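Local coordinates for protein TetR family transcription regulator (Marinobacter aquaeolei, PDB 3PAS) that probably binds cis-regulatory DNA through an N-terminal helix-turn-helix domain and acts as a transcription factor of the TetR family, at residues Glu15-Glu20 against Gln54-Thr59. Numbering follows the deposited sequence.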
loop_
_atom_site.group_PDB
_atom_site.type_symbol
_atom_site.label_atom_id
_atom_site.label_comp_id
_atom_site.label_asym_id
_atom_site.label_seq_id
_atom_site.Cartn_x
_atom_site.Cartn_y
_atom_site.Cartn_z
ATOM N N GLU B 15 -5.452 10.535 21.987
ATOM C CA GLU B 15 -6.548 9.929 21.229
ATOM C C GLU B 15 -7.249 10.942 20.305
ATOM O O GLU B 15 -7.565 10.634 19.168
ATOM C CB GLU B 15 -7.540 9.288 22.213
ATOM C CG GLU B 15 -7.062 7.961 22.791
ATOM C CD GLU B 15 -7.008 6.814 21.750
ATOM O OE1 GLU B 15 -7.644 6.902 20.661
ATOM O OE2 GLU B 15 -6.311 5.818 22.003
ATOM N N ALA B 16 -7.460 12.162 20.772
ATOM C CA ALA B 16 -8.082 13.203 19.940
ATOM C C ALA B 16 -7.180 13.525 18.740
ATOM O O ALA B 16 -7.670 13.791 17.636
ATOM C CB ALA B 16 -8.341 14.467 20.775
ATOM N N THR B 17 -5.864 13.491 18.956
ATOM C CA THR B 17 -4.885 13.731 17.892
ATOM C C THR B 17 -4.989 12.588 16.865
ATOM O O THR B 17 -5.080 12.843 15.679
ATOM C CB THR B 17 -3.469 13.827 18.421
ATOM O OG1 THR B 17 -3.356 14.916 19.338
ATOM C CG2 THR B 17 -2.471 14.094 17.293
ATOM N N VAL B 18 -4.936 11.336 17.342
ATOM C CA VAL B 18 -5.182 10.156 16.464
ATOM C C VAL B 18 -6.459 10.328 15.613
ATOM O O VAL B 18 -6.384 10.200 14.404
ATOM C CB VAL B 18 -5.306 8.852 17.243
ATOM C CG1 VAL B 18 -5.791 7.693 16.271
ATOM C CG2 VAL B 18 -3.961 8.503 17.917
ATOM N N ARG B 19 -7.601 10.665 16.229
ATOM C CA ARG B 19 -8.846 10.822 15.496
ATOM C C ARG B 19 -8.871 11.935 14.476
ATOM O O ARG B 19 -9.294 11.714 13.320
ATOM C CB ARG B 19 -10.065 10.991 16.434
ATOM C CG ARG B 19 -10.317 9.808 17.321
ATOM C CD ARG B 19 -11.679 9.899 18.013
ATOM N NE ARG B 19 -11.893 11.150 18.728
ATOM C CZ ARG B 19 -11.435 11.428 19.949
ATOM N NH1 ARG B 19 -10.715 10.546 20.609
ATOM N NH2 ARG B 19 -11.706 12.595 20.506
ATOM N N GLU B 20 -8.402 13.125 14.872
ATOM C CA GLU B 20 -8.454 14.277 14.010
ATOM C C GLU B 20 -7.503 14.138 12.828
ATOM O O GLU B 20 -7.873 14.455 11.679
ATOM C CB GLU B 20 -8.202 15.549 14.814
ATOM C CG GLU B 20 -9.289 15.857 15.788
ATOM C CD GLU B 20 -10.610 16.199 15.106
ATOM O OE1 GLU B 20 -10.627 17.158 14.308
ATOM O OE2 GLU B 20 -11.618 15.510 15.395
ATOM N N GLN B 54 5.224 18.751 19.204
ATOM C CA GLN B 54 5.456 17.822 20.291
ATOM C C GLN B 54 4.273 16.885 20.540
ATOM O O GLN B 54 4.460 15.707 20.863
ATOM C CB GLN B 54 5.879 18.543 21.570
ATOM C CG GLN B 54 7.145 19.459 21.412
ATOM C CD GLN B 54 8.359 18.737 20.769
ATOM O OE1 GLN B 54 8.511 17.526 20.894
ATOM N NE2 GLN B 54 9.202 19.493 20.068
ATOM N N LEU B 55 3.065 17.379 20.342
ATOM C CA LEU B 55 1.867 16.531 20.478
ATOM C C LEU B 55 1.773 15.475 19.383
ATOM O O LEU B 55 1.509 14.298 19.646
ATOM C CB LEU B 55 0.621 17.401 20.468
ATOM C CG LEU B 55 -0.708 16.617 20.594
ATOM C CD1 LEU B 55 -0.710 15.561 21.734
ATOM C CD2 LEU B 55 -1.838 17.633 20.774
ATOM N N LEU B 56 2.076 15.871 18.159
ATOM C CA LEU B 56 2.122 14.914 17.031
ATOM C C LEU B 56 3.159 13.803 17.261
ATOM O O LEU B 56 2.892 12.638 16.995
ATOM C CB LEU B 56 2.407 15.650 15.735
ATOM C CG LEU B 56 1.399 16.663 15.201
ATOM C CD1 LEU B 56 1.853 17.246 13.839
ATOM C CD2 LEU B 56 -0.077 16.157 15.103
ATOM N N LEU B 57 4.345 14.151 17.757
ATOM C CA LEU B 57 5.374 13.186 18.061
ATOM C C LEU B 57 4.950 12.259 19.192
ATOM O O LEU B 57 5.095 11.046 19.063
ATOM C CB LEU B 57 6.696 13.859 18.447
ATOM C CG LEU B 57 7.933 12.960 18.574
ATOM C CD1 LEU B 57 8.111 11.987 17.350
ATOM C CD2 LEU B 57 9.154 13.865 18.771
ATOM N N ALA B 58 4.472 12.824 20.301
ATOM C CA ALA B 58 3.989 12.037 21.449
ATOM C C ALA B 58 2.878 11.061 21.010
ATOM O O ALA B 58 2.770 9.935 21.515
ATOM C CB ALA B 58 3.497 12.974 22.616
ATOM N N THR B 59 2.022 11.522 20.115
ATOM C CA THR B 59 0.929 10.717 19.586
ATOM C C THR B 59 1.506 9.574 18.754
ATOM O O THR B 59 1.023 8.444 18.820
ATOM C CB THR B 59 -0.106 11.568 18.752
ATOM O OG1 THR B 59 -0.699 12.584 19.599
ATOM C CG2 THR B 59 -1.285 10.684 18.247
#
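Leu-55 O is gripped by two donors of one residue, Thr-59, whose side chain then presses its hydroxyl oxygen against Thr-17. The helical bond from Thr-59 N and the side-chain bond from Thr-59 OG1, 2.8 Å from Leu-55 O, arrive from opposite faces of the carbonyl plane; the hydroxyl sits above that plane, with a C=O...O angle of 139°. A chi1 of -61° sets OG1 anti to the carbonyl carbon of Thr-59 and puts CG2 anti to the backbone N, where it meets Val-18 CG2. Thr-59 OG1 lies 3.3 Å from both CB and CG2 of Thr-17, a polar atom meeting carbon. Beside it, Thr-59 CG2 touches Val-18 CG2 at 3.5 Å, tighter than usual for two methyls. Thr-17 mirrors the pattern: its hydroxyl bonds back to Phe-13 O in its own helix while its OG1 lies 3.4 Å from both CG and CD2 of Leu-55, the two side chains running past one another in reverse senses. The methyl of Thr-17 also reaches Leu-56 CD2 at 3.8 Å. An alanine in place of Thr-59 would probably open a gap at Val-18 CG2 and beside Thr-17 where OG1 and CG2 had packed, and leave Leu-55 O with its helical bond alone. The axes of 15-20 and 54-59 cross at -93°, 9.6 Å apart, joining the first helix of the predicted DNA-binding domain, 5-24, to the long helix 52-76 that follows the helix-turn-helix. Ile-34 packs on Thr-17 and Leu-55, and Tyr-105 on both threonines. With each threonine hydroxyl bonded within its own helix, the interface between the two segments is held by van der Waals packing and accommodates two buried polar groups.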